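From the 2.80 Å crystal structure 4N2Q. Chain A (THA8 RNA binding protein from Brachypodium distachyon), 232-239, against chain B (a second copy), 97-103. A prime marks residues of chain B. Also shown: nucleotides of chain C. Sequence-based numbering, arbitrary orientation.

Chain A 232-239: DWEARHLP
Chain B, residues 97-103: HWSLALA

How do the two backbones meet? Chain A runs as helix through His237 and leaves helical angles at Leu238 (phi/psi -70/131), with Pro239 also extended (-56/118). Chain B begins its helix here: His97′ (-81/69) is the N-cap residue, and Trp98′ to Ala103′ are helical. The closest CA pair across the contact is Leu238 CA to Ser99′ CA, 6.0 Å.

What supplies the apolar grip? Leu238 does, from the turn where its helix ends. Its CA-to-CB bond points sideways, but chi1 of -128°, between wells, and chi2 of 38° (p) bring its end nearer. Leu238 CD1 lies 3.8 Å from Leu102′ CD1 and 3.7 Å from Ser99′ CB, while Leu238 CD2 lies 3.9 Å from Trp98′ CZ3, at the ring edge. Trp98′ (chi1 -156°, t; chi2 67°) and Leu102′ (m, t) stand one helical turn apart; the CA-to-CB bonds of both point toward the other stretch, and Leu238 packs against both.

Do polar groups bond across the contact? No hydrogen bond crosses it; packing holds the stretches, burying 236 Å² with both sides summed, and Leu238 and Ser99′ are the most covered, 59 Å² each. Ser99′ (chi1 76°, p) is small enough to let Leu238 come close. Ser99′ OG sits 3.7 Å from Trp233 CH2, near the plane of that ring, and is hydrogen-bonded elsewhere in the structure. Trp233 has chi1 -170° (t) and chi2 96°; Glu234 (m, m) brings OE1 to 4.3 Å from Ser99′ CB.

What bonds lie within each side or beyond the contact? Leu238 N donates to Glu234 O at 2.9 Å, and His237 ND1 to Trp233 O at 2.7 Å. A salt bridge joins Arg236 NH2 to Asp232 OD1 at 2.9 Å, outside the contact. In chain B, Leu102′ N bonds Trp98′ O at 2.8 Å, and His97′ NE2 donates to G6 O6 of chain C at 2.8 Å.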

# COMPACT_ATOMS: atom_id res chain seq x y z
N ASP A 232 2.68 -4.74 -13.58
CA ASP A 232 3.66 -4.23 -14.51
C ASP A 232 4.81 -3.58 -13.74
O ASP A 232 6.00 -3.78 -14.05
CB ASP A 232 2.99 -3.22 -15.45
CG ASP A 232 3.71 -3.09 -16.75
OD1 ASP A 232 4.89 -2.62 -16.77
OD2 ASP A 232 3.09 -3.45 -17.76
N TRP A 233 4.43 -2.79 -12.72
CA TRP A 233 5.40 -2.09 -11.88
C TRP A 233 6.34 -3.08 -11.24
O TRP A 233 7.57 -2.96 -11.34
CB TRP A 233 4.67 -1.28 -10.81
CG TRP A 233 5.55 -0.34 -10.05
CD1 TRP A 233 5.75 1.00 -10.29
CD2 TRP A 233 6.38 -0.66 -8.92
NE1 TRP A 233 6.65 1.51 -9.39
CE2 TRP A 233 7.04 0.52 -8.53
CE3 TRP A 233 6.62 -1.84 -8.20
CZ2 TRP A 233 7.92 0.56 -7.44
CZ3 TRP A 233 7.50 -1.79 -7.11
CH2 TRP A 233 8.13 -0.61 -6.76
N GLU A 234 5.74 -4.08 -10.60
CA GLU A 234 6.49 -5.15 -9.94
C GLU A 234 7.43 -5.85 -10.92
O GLU A 234 8.56 -6.18 -10.59
CB GLU A 234 5.54 -6.16 -9.30
CG GLU A 234 4.73 -5.62 -8.12
CD GLU A 234 5.59 -5.27 -6.90
OE1 GLU A 234 6.83 -5.40 -6.96
OE2 GLU A 234 5.01 -4.88 -5.86
N ALA A 235 6.94 -6.05 -12.14
CA ALA A 235 7.70 -6.73 -13.17
C ALA A 235 8.97 -5.97 -13.54
O ALA A 235 9.86 -6.54 -14.16
CB ALA A 235 6.83 -6.96 -14.39
N ARG A 236 9.07 -4.71 -13.14
CA ARG A 236 10.25 -3.92 -13.47
C ARG A 236 11.11 -3.54 -12.28
O ARG A 236 12.27 -3.12 -12.46
CB ARG A 236 9.83 -2.66 -14.18
CG ARG A 236 8.99 -2.91 -15.43
CD ARG A 236 8.45 -1.61 -16.02
NE ARG A 236 7.84 -0.75 -14.98
CZ ARG A 236 6.73 -0.02 -15.15
NH1 ARG A 236 6.26 0.71 -14.14
NH2 ARG A 236 6.09 -0.02 -16.31
N HIS A 237 10.59 -3.69 -11.07
CA HIS A 237 11.38 -3.36 -9.88
C HIS A 237 11.79 -4.56 -9.06
O HIS A 237 12.78 -4.53 -8.31
CB HIS A 237 10.62 -2.34 -9.00
CG HIS A 237 10.32 -1.06 -9.72
ND1 HIS A 237 9.26 -0.94 -10.59
CD2 HIS A 237 10.94 0.14 -9.72
CE1 HIS A 237 9.24 0.28 -11.10
NE2 HIS A 237 10.25 0.96 -10.59
N LEU A 238 11.02 -5.63 -9.19
CA LEU A 238 11.27 -6.79 -8.39
C LEU A 238 12.58 -7.33 -8.96
O LEU A 238 12.74 -7.30 -10.17
CB LEU A 238 10.08 -7.75 -8.46
CG LEU A 238 9.49 -8.23 -7.11
CD1 LEU A 238 9.44 -7.17 -6.00
CD2 LEU A 238 8.10 -8.80 -7.37
N PRO A 239 13.57 -7.64 -8.09
CA PRO A 239 14.77 -8.34 -8.51
C PRO A 239 14.33 -9.64 -9.16
O PRO A 239 13.66 -10.44 -8.51
CB PRO A 239 15.54 -8.57 -7.19
CG PRO A 239 14.70 -7.99 -6.10
CD PRO A 239 13.76 -7.03 -6.77
N HIS B 97 4.75 -1.65 0.65
CA HIS B 97 6.03 -1.57 -0.04
C HIS B 97 6.74 -2.92 -0.03
O HIS B 97 7.78 -3.10 0.62
CB HIS B 97 6.91 -0.49 0.59
CG HIS B 97 6.37 0.90 0.44
ND1 HIS B 97 6.44 1.59 -0.75
CD2 HIS B 97 5.78 1.74 1.33
CE1 HIS B 97 5.91 2.79 -0.59
NE2 HIS B 97 5.49 2.90 0.66
N TRP B 98 6.17 -3.86 -0.77
CA TRP B 98 6.66 -5.25 -0.74
C TRP B 98 8.10 -5.36 -1.25
O TRP B 98 8.94 -6.01 -0.63
CB TRP B 98 5.73 -6.12 -1.58
CG TRP B 98 5.74 -7.56 -1.21
CD1 TRP B 98 5.29 -8.10 -0.05
CD2 TRP B 98 6.18 -8.67 -2.03
NE1 TRP B 98 5.45 -9.47 -0.07
CE2 TRP B 98 5.98 -9.84 -1.27
CE3 TRP B 98 6.74 -8.78 -3.31
CZ2 TRP B 98 6.34 -11.11 -1.75
CZ3 TRP B 98 7.10 -10.05 -3.78
CH2 TRP B 98 6.90 -11.19 -3.00
N SER B 99 8.39 -4.72 -2.38
CA SER B 99 9.74 -4.73 -2.95
C SER B 99 10.75 -4.20 -1.95
O SER B 99 11.89 -4.64 -1.93
CB SER B 99 9.83 -3.91 -4.25
OG SER B 99 9.84 -2.50 -4.01
N LEU B 100 10.34 -3.24 -1.14
CA LEU B 100 11.23 -2.68 -0.11
C LEU B 100 11.38 -3.66 1.06
O LEU B 100 12.47 -3.82 1.64
CB LEU B 100 10.68 -1.35 0.37
CG LEU B 100 10.64 -0.20 -0.65
CD1 LEU B 100 10.30 1.13 0.02
CD2 LEU B 100 11.95 -0.06 -1.43
N ALA B 101 10.28 -4.33 1.40
CA ALA B 101 10.33 -5.35 2.42
C ALA B 101 11.33 -6.42 1.99
O ALA B 101 12.14 -6.89 2.80
CB ALA B 101 8.94 -5.96 2.62
N LEU B 102 11.28 -6.81 0.71
CA LEU B 102 12.24 -7.80 0.18
C LEU B 102 13.67 -7.29 0.27
O LEU B 102 14.60 -8.05 0.55
CB LEU B 102 11.93 -8.17 -1.27
CG LEU B 102 10.67 -8.97 -1.55
CD1 LEU B 102 10.48 -9.23 -3.04
CD2 LEU B 102 10.75 -10.29 -0.80
N ALA B 103 13.85 -5.99 0.03
CA ALA B 103 15.17 -5.38 0.12
C ALA B 103 15.68 -5.50 1.56
O ALA B 103 16.85 -5.80 1.80
CB ALA B 103 15.10 -3.93 -0.30
P G C 6 2.37 14.44 3.52
OP1 G C 6 2.54 15.34 2.34
OP2 G C 6 1.73 14.93 4.77
O5' G C 6 1.52 13.22 2.95
C5' G C 6 0.68 12.44 3.81
C4' G C 6 0.09 11.31 3.01
O4' G C 6 1.13 10.68 2.25
C3' G C 6 -0.51 10.17 3.80
O3' G C 6 -1.86 10.53 4.03
C2' G C 6 -0.48 9.03 2.79
O2' G C 6 -1.64 9.04 1.99
C1' G C 6 0.70 9.39 1.89
N9 G C 6 1.85 8.50 1.95
C8 G C 6 2.61 8.18 3.05
N7 G C 6 3.60 7.37 2.76
C5 G C 6 3.48 7.15 1.40
C6 G C 6 4.26 6.35 0.53
O6 G C 6 5.26 5.67 0.80
N1 G C 6 3.79 6.40 -0.78
C2 G C 6 2.69 7.10 -1.19
N2 G C 6 2.38 7.02 -2.49
N3 G C 6 1.95 7.85 -0.39
C4 G C 6 2.41 7.83 0.88